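Local coordinates for oxysterol-binding protein homolog 3 (Saccharomyces cerevisiae, PDB 4IC4) that carries lipids in a hydrophobic pocket and transfers them between membranes, and binds phosphatidylinositol 4-phosphate through its OSBP-related domain, at residues K342-L345 / E346-R350; M61-T64 / S65-P68. All blocks are in the same frame, centred on the assembly; numbering follows the deposited sequence.

Contact 1 (K342-L345 / E346-R350); sequences KLKL and EQLQR
Lys-342 O accepts the backbone N-H of Glu-346, and the same step is repeated one residue on by Leu-343 with Gln-347, Lys-344 with Leu-348 and Leu-345 with Gln-349. Leu-348 N is 2.9 Å from Lys-344 O, and Gln-349 N is 3.1 Å from Leu-345 O.

The side-chain contacts follow the same i to i+4 spacing. Leu-348 CG sits 3.8 Å from Lys-344 CD. The bend at chi2 (58°) brings Lys-344 CD against the leucine; the two side chains cross at a slant. With an alanine in place of Leu-348, Lys-344 CD would probably lose its apolar partner and the lysine chain be freer to turn.

Lys-342 and Glu-346 run side by side. Their charged ends do not pair: Lys-342 NZ is 6.1 Å from Glu-346 OE1. Glu-346 OE1 lies 3.9 Å from Lys-342 CG. It is nearer still to Lys-342 O, but these two acceptors are not hydrogen-bonded. The ammonium group is held by the 61-68 segment, where Met-61 O is one acceptor.

Gln-349 OE1 accepts from Leu-124 N, and its side chain touches His-146. This is regular alpha-helix in the middle of helix 335-354. Its residues Glu-346 to Arg-350 belong to the phosphatidylinositol 4-phosphate site of the OSBP-related domain.

Contact 2 (M61-T64 / S65-P68); sequences MPVT and SNEP
Ser-65 packs against Pro-62 with both its backbone and its side chain. Its N-H is donated to Pro-62 O at 3.0 Å (N to O). The bond is fairly straight at the hydrogen, 163°, but the donor stands above the carbonyl plane. The chain therefore closes in an i to i+3 turn.

The hydroxyl of Ser-65 lies beside the proline ring. Its OG is 3.2 Å from Pro-62 CG and only slightly farther from CD, so the oxygen rests against the ring carbons. Chi1 of -62° puts OG beside the backbone N of Ser-65, on the side where the ring lies. Ser-65 CB also comes 4.2 Å from Met-61 CB. Phe-47 of helix 44-50 touches Met-61, Pro-62 and Ser-65.

Asn-66 makes the next turn. Its N-H reaches Val-63 O at 3.1 Å (N to O), again from above the carbonyl plane. Its CB packs on the same oxygen, 3.4 Å from Val-63 O. The amide is held at both ends by other parts of the chain: OD1 accepts from Lys-342 NZ, and ND2 donates to Lys-118 O. These two bonds probably fix the rotation of the buried amide.

The CB of Glu-67 points away from 61-64, and its carboxylate forms a salt bridge with Arg-114. Pro-68 follows where the chain bends a corner, and its ring touches Tyr-330.

Two successive i to i+3 bonds mark a short 3-10 turn leading into strand 66-67. Met-61, just before it, is one of the residues that bind phosphatidylinositol 4-phosphate. The turn thus leads directly from this lipid site of the OSBP-related domain into the strand.

In the fold
From the N terminus, the chain leaves helix 44-50, and contact 2 closes a tight turn just before strand 66-67. Backbone bonds of Ser-65 and Glu-67 with Lys-118 tie this part to strand 118-120. Contact 1 comes much later, within helix 335-354, and closes no loop beyond the helical turns. The two are in series and neither nest nor cross. Their centres are about 15 Å apart, yet they meet through one side chain: Lys-342 joins the helix to the turn, while Glu-339 of the same helix binds Val-63 N. Both contacts hold residues of the phosphatidylinositol 4-phosphate site, so distant parts of the sequence are brought together there.

Contact 1 (K342-L345 / E346-R350)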
ATOM      1  N   LYS A 342     -19.653   9.835  -2.341  1.00 11.57           N
ATOM      2  CA  LYS A 342     -19.036   8.740  -3.083  1.00 13.56           C
ATOM      3  C   LYS A 342     -19.724   8.612  -4.439  1.00 13.40           C
ATOM      4  O   LYS A 342     -19.070   8.562  -5.482  1.00 12.28           O
ATOM      5  CB  LYS A 342     -19.152   7.429  -2.298  1.00 13.14           C
ATOM      6  CG  LYS A 342     -18.461   6.248  -2.969  1.00 16.11           C
ATOM      7  CD  LYS A 342     -18.463   5.012  -2.081  1.00 16.45           C
ATOM      8  CE  LYS A 342     -17.815   3.835  -2.795  1.00 19.51           C
ATOM      9  NZ  LYS A 342     -17.813   2.606  -1.953  1.00 21.12           N
ATOM     10  N   LEU A 343     -21.051   8.582  -4.422  1.00 13.21           N
ATOM     11  CA  LEU A 343     -21.820   8.477  -5.658  1.00 14.51           C
ATOM     12  C   LEU A 343     -21.559   9.670  -6.574  1.00 13.06           C
ATOM     13  O   LEU A 343     -21.443   9.516  -7.790  1.00 13.29           O
ATOM     14  CB  LEU A 343     -23.312   8.386  -5.338  1.00 17.30           C
ATOM     15  CG  LEU A 343     -23.737   7.145  -4.549  1.00 20.91           C
ATOM     16  CD1 LEU A 343     -25.206   7.250  -4.174  1.00 22.16           C
ATOM     17  CD2 LEU A 343     -23.481   5.895  -5.380  1.00 21.05           C
ATOM     18  N   LYS A 344     -21.460  10.858  -5.987  1.00 12.21           N
ATOM     19  CA  LYS A 344     -21.215  12.069  -6.757  1.00 12.69           C
ATOM     20  C   LYS A 344     -19.861  12.043  -7.465  1.00 10.79           C
ATOM     21  O   LYS A 344     -19.772  12.355  -8.650  1.00 12.27           O
ATOM     22  CB  LYS A 344     -21.303  13.298  -5.850  1.00 13.82           C
ATOM     23  CG  LYS A 344     -20.887  14.609  -6.519  1.00 16.17           C
ATOM     24  CD  LYS A 344     -21.714  14.910  -7.765  1.00 19.32           C
ATOM     25  CE  LYS A 344     -23.164  15.206  -7.424  1.00 19.77           C
ATOM     26  NZ  LYS A 344     -23.949  15.544  -8.645  1.00 22.99           N
ATOM     27  N   LEU A 345     -18.806  11.677  -6.744  1.00 11.10           N
ATOM     28  CA  LEU A 345     -17.481  11.623  -7.352  1.00 11.49           C
ATOM     29  C   LEU A 345     -17.434  10.605  -8.488  1.00 11.64           C
ATOM     30  O   LEU A 345     -16.832  10.856  -9.531  1.00 12.62           O
ATOM     31  CB  LEU A 345     -16.422  11.277  -6.304  1.00 10.07           C
ATOM     32  CG  LEU A 345     -15.699  12.440  -5.619  1.00 11.50           C
ATOM     33  CD1 LEU A 345     -16.689  13.315  -4.870  1.00 15.93           C
ATOM     34  CD2 LEU A 345     -14.640  11.880  -4.676  1.00 12.69           C
ATOM     35  N   GLU A 346     -18.066   9.454  -8.284  1.00 13.16           N
ATOM     36  CA  GLU A 346     -18.083   8.419  -9.309  1.00 15.41           C
ATOM     37  C   GLU A 346     -18.837   8.902 -10.542  1.00 14.10           C
ATOM     38  O   GLU A 346     -18.417   8.670 -11.678  1.00 12.93           O
ATOM     39  CB  GLU A 346     -18.739   7.147  -8.765  1.00 18.39           C
ATOM     40  CG  GLU A 346     -17.791   5.966  -8.630  1.00 26.95           C
ATOM     41  CD  GLU A 346     -16.639   6.239  -7.688  1.00 29.37           C
ATOM     42  OE1 GLU A 346     -16.897   6.536  -6.501  1.00 32.31           O
ATOM     43  OE2 GLU A 346     -15.473   6.154  -8.132  1.00 29.95           O
ATOM     44  N   GLN A 347     -19.947   9.593 -10.304  1.00 13.86           N
ATOM     45  CA  GLN A 347     -20.781  10.116 -11.374  1.00 14.49           C
ATOM     46  C   GLN A 347     -20.046  11.190 -12.183  1.00 12.62           C
ATOM     47  O   GLN A 347     -20.114  11.208 -13.412  1.00 12.98           O
ATOM     48  CB  GLN A 347     -22.072  10.683 -10.773  1.00 17.77           C
ATOM     49  CG  GLN A 347     -23.258  10.716 -11.712  1.00 25.78           C
ATOM     50  CD  GLN A 347     -23.099  11.722 -12.824  1.00 28.62           C
ATOM     51  OE1 GLN A 347     -22.934  12.917 -12.576  1.00 32.06           O
ATOM     52  NE2 GLN A 347     -23.155  11.246 -14.061  1.00 30.74           N
ATOM     53  N   LEU A 348     -19.339  12.086 -11.502  1.00 11.65           N
ATOM     54  CA  LEU A 348     -18.610  13.136 -12.204  1.00 11.63           C
ATOM     55  C   LEU A 348     -17.534  12.526 -13.092  1.00 11.44           C
ATOM     56  O   LEU A 348     -17.309  12.971 -14.217  1.00 11.53           O
ATOM     57  CB  LEU A 348     -17.963  14.106 -11.208  1.00 12.17           C
ATOM     58  CG  LEU A 348     -18.922  14.972 -10.391  1.00 14.18           C
ATOM     59  CD1 LEU A 348     -18.110  15.843  -9.446  1.00 14.75           C
ATOM     60  CD2 LEU A 348     -19.773  15.837 -11.314  1.00 16.86           C
ATOM     61  N   GLN A 349     -16.861  11.504 -12.580  1.00 10.92           N
ATOM     62  CA  GLN A 349     -15.819  10.843 -13.352  1.00 11.03           C
ATOM     63  C   GLN A 349     -16.398  10.131 -14.573  1.00 11.21           C
ATOM     64  O   GLN A 349     -15.811  10.173 -15.655  1.00 11.11           O
ATOM     65  CB  GLN A 349     -15.073   9.850 -12.471  1.00 12.12           C
ATOM     66  CG  GLN A 349     -14.070   9.005 -13.216  1.00 12.21           C
ATOM     67  CD  GLN A 349     -13.172   8.254 -12.276  1.00 12.72           C
ATOM     68  OE1 GLN A 349     -12.039   8.661 -12.030  1.00 13.11           O
ATOM     69  NE2 GLN A 349     -13.682   7.165 -11.718  1.00 12.88           N
ATOM     70  N   ARG A 350     -17.539   9.475 -14.394  1.00 12.53           N
ATOM     71  CA  ARG A 350     -18.179   8.779 -15.501  1.00 12.56           C
ATOM     72  C   ARG A 350     -18.576   9.776 -16.592  1.00 13.28           C
ATOM     73  O   ARG A 350     -18.421   9.496 -17.783  1.00 11.72           O
ATOM     74  CB  ARG A 350     -19.419   8.023 -15.024  1.00 14.23           C
ATOM     75  CG  ARG A 350     -20.188   7.374 -16.164  1.00 19.63           C
ATOM     76  CD  ARG A 350     -20.189   5.861 -16.072  1.00 27.56           C
ATOM     77  NE  ARG A 350     -21.364   5.361 -15.363  1.00 30.53           N
ATOM     78  CZ  ARG A 350     -22.607   5.423 -15.836  1.00 33.60           C
ATOM     79  NH1 ARG A 350     -22.848   5.966 -17.023  1.00 33.87           N
ATOM     80  NH2 ARG A 350     -23.612   4.931 -15.122  1.00 33.75           N
TER

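Contact 2 (M61-T64 / S65-P68)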
ATOM      1  N   MET A  61     -20.222  -0.509  -4.483  1.00 31.62           N
ATOM      2  CA  MET A  61     -20.281  -0.895  -3.082  1.00 28.41           C
ATOM      3  C   MET A  61     -20.697   0.274  -2.205  1.00 25.13           C
ATOM      4  O   MET A  61     -20.347   1.421  -2.474  1.00 22.71           O
ATOM      5  CB  MET A  61     -18.909  -1.393  -2.622  1.00 30.91           C
ATOM      6  CG  MET A  61     -18.347  -2.544  -3.434  1.00 34.49           C
ATOM      7  SD  MET A  61     -19.144  -4.109  -3.056  1.00 39.03           S
ATOM      8  CE  MET A  61     -17.981  -4.785  -1.869  1.00 36.02           C
ATOM      9  N   PRO A  62     -21.457  -0.003  -1.137  1.00 22.04           N
ATOM     10  CA  PRO A  62     -21.875   1.087  -0.256  1.00 20.85           C
ATOM     11  C   PRO A  62     -20.624   1.610   0.438  1.00 19.23           C
ATOM     12  O   PRO A  62     -19.649   0.872   0.604  1.00 19.15           O
ATOM     13  CB  PRO A  62     -22.838   0.397   0.707  1.00 22.03           C
ATOM     14  CG  PRO A  62     -22.271  -0.981   0.802  1.00 23.48           C
ATOM     15  CD  PRO A  62     -21.940  -1.300  -0.636  1.00 23.60           C
ATOM     16  N   VAL A  63     -20.644   2.874   0.838  1.00 18.47           N
ATOM     17  CA  VAL A  63     -19.487   3.467   1.497  1.00 17.70           C
ATOM     18  C   VAL A  63     -19.137   2.742   2.801  1.00 17.68           C
ATOM     19  O   VAL A  63     -18.008   2.821   3.284  1.00 16.92           O
ATOM     20  CB  VAL A  63     -19.725   4.970   1.784  1.00 17.89           C
ATOM     21  CG1 VAL A  63     -20.749   5.140   2.895  1.00 17.77           C
ATOM     22  CG2 VAL A  63     -18.414   5.645   2.141  1.00 18.06           C
ATOM     23  N   THR A  64     -20.103   2.020   3.362  1.00 14.78           N
ATOM     24  CA  THR A  64     -19.876   1.292   4.605  1.00 15.91           C
ATOM     25  C   THR A  64     -18.955   0.087   4.415  1.00 14.63           C
ATOM     26  O   THR A  64     -18.467  -0.489   5.391  1.00 15.73           O
ATOM     27  CB  THR A  64     -21.206   0.824   5.217  1.00 14.60           C
ATOM     28  OG1 THR A  64     -21.970   0.140   4.218  1.00 15.46           O
ATOM     29  CG2 THR A  64     -21.993   2.015   5.747  1.00 15.03           C
ATOM     30  N   SER A  65     -18.719  -0.292   3.160  1.00 14.23           N
ATOM     31  CA  SER A  65     -17.832  -1.410   2.847  1.00 13.81           C
ATOM     32  C   SER A  65     -16.384  -0.929   2.819  1.00 13.41           C
ATOM     33  O   SER A  65     -15.460  -1.726   2.666  1.00 12.51           O
ATOM     34  CB  SER A  65     -18.169  -2.003   1.478  1.00 16.38           C
ATOM     35  OG  SER A  65     -19.486  -2.525   1.438  1.00 21.85           O
ATOM     36  N   ASN A  66     -16.196   0.378   2.964  1.00 12.92           N
ATOM     37  CA  ASN A  66     -14.860   0.967   2.927  1.00 12.14           C
ATOM     38  C   ASN A  66     -14.279   1.314   4.292  1.00 12.31           C
ATOM     39  O   ASN A  66     -14.978   1.327   5.309  1.00 11.58           O
ATOM     40  CB  ASN A  66     -14.888   2.266   2.109  1.00 14.54           C
ATOM     41  CG  ASN A  66     -15.237   2.046   0.655  1.00 16.20           C
ATOM     42  OD1 ASN A  66     -15.869   2.898   0.026  1.00 20.47           O
ATOM     43  ND2 ASN A  66     -14.819   0.920   0.103  1.00 19.32           N
ATOM     44  N   GLU A  67     -12.973   1.577   4.286  1.00  9.79           N
ATOM     45  CA  GLU A  67     -12.246   2.057   5.452  1.00 10.46           C
ATOM     46  C   GLU A  67     -11.903   3.473   4.970  1.00  9.68           C
ATOM     47  O   GLU A  67     -11.850   3.717   3.759  1.00  9.94           O
ATOM     48  CB  GLU A  67     -10.994   1.220   5.735  1.00 11.23           C
ATOM     49  CG  GLU A  67     -10.081   0.992   4.554  1.00 11.36           C
ATOM     50  CD  GLU A  67      -8.884   0.131   4.911  1.00 13.26           C
ATOM     51  OE1 GLU A  67      -8.916  -0.522   5.977  1.00 14.91           O
ATOM     52  OE2 GLU A  67      -7.917   0.101   4.123  1.00 13.75           O
ATOM     53  N   PRO A  68     -11.672   4.418   5.892  1.00  9.88           N
ATOM     54  CA  PRO A  68     -11.366   5.800   5.510  1.00  8.98           C
ATOM     55  C   PRO A  68     -10.031   6.197   4.884  1.00  7.97           C
ATOM     56  O   PRO A  68      -9.398   7.152   5.328  1.00  8.68           O
ATOM     57  CB  PRO A  68     -11.665   6.580   6.790  1.00 10.42           C
ATOM     58  CG  PRO A  68     -11.256   5.623   7.852  1.00 10.62           C
ATOM     59  CD  PRO A  68     -11.788   4.290   7.356  1.00 10.15           C
TER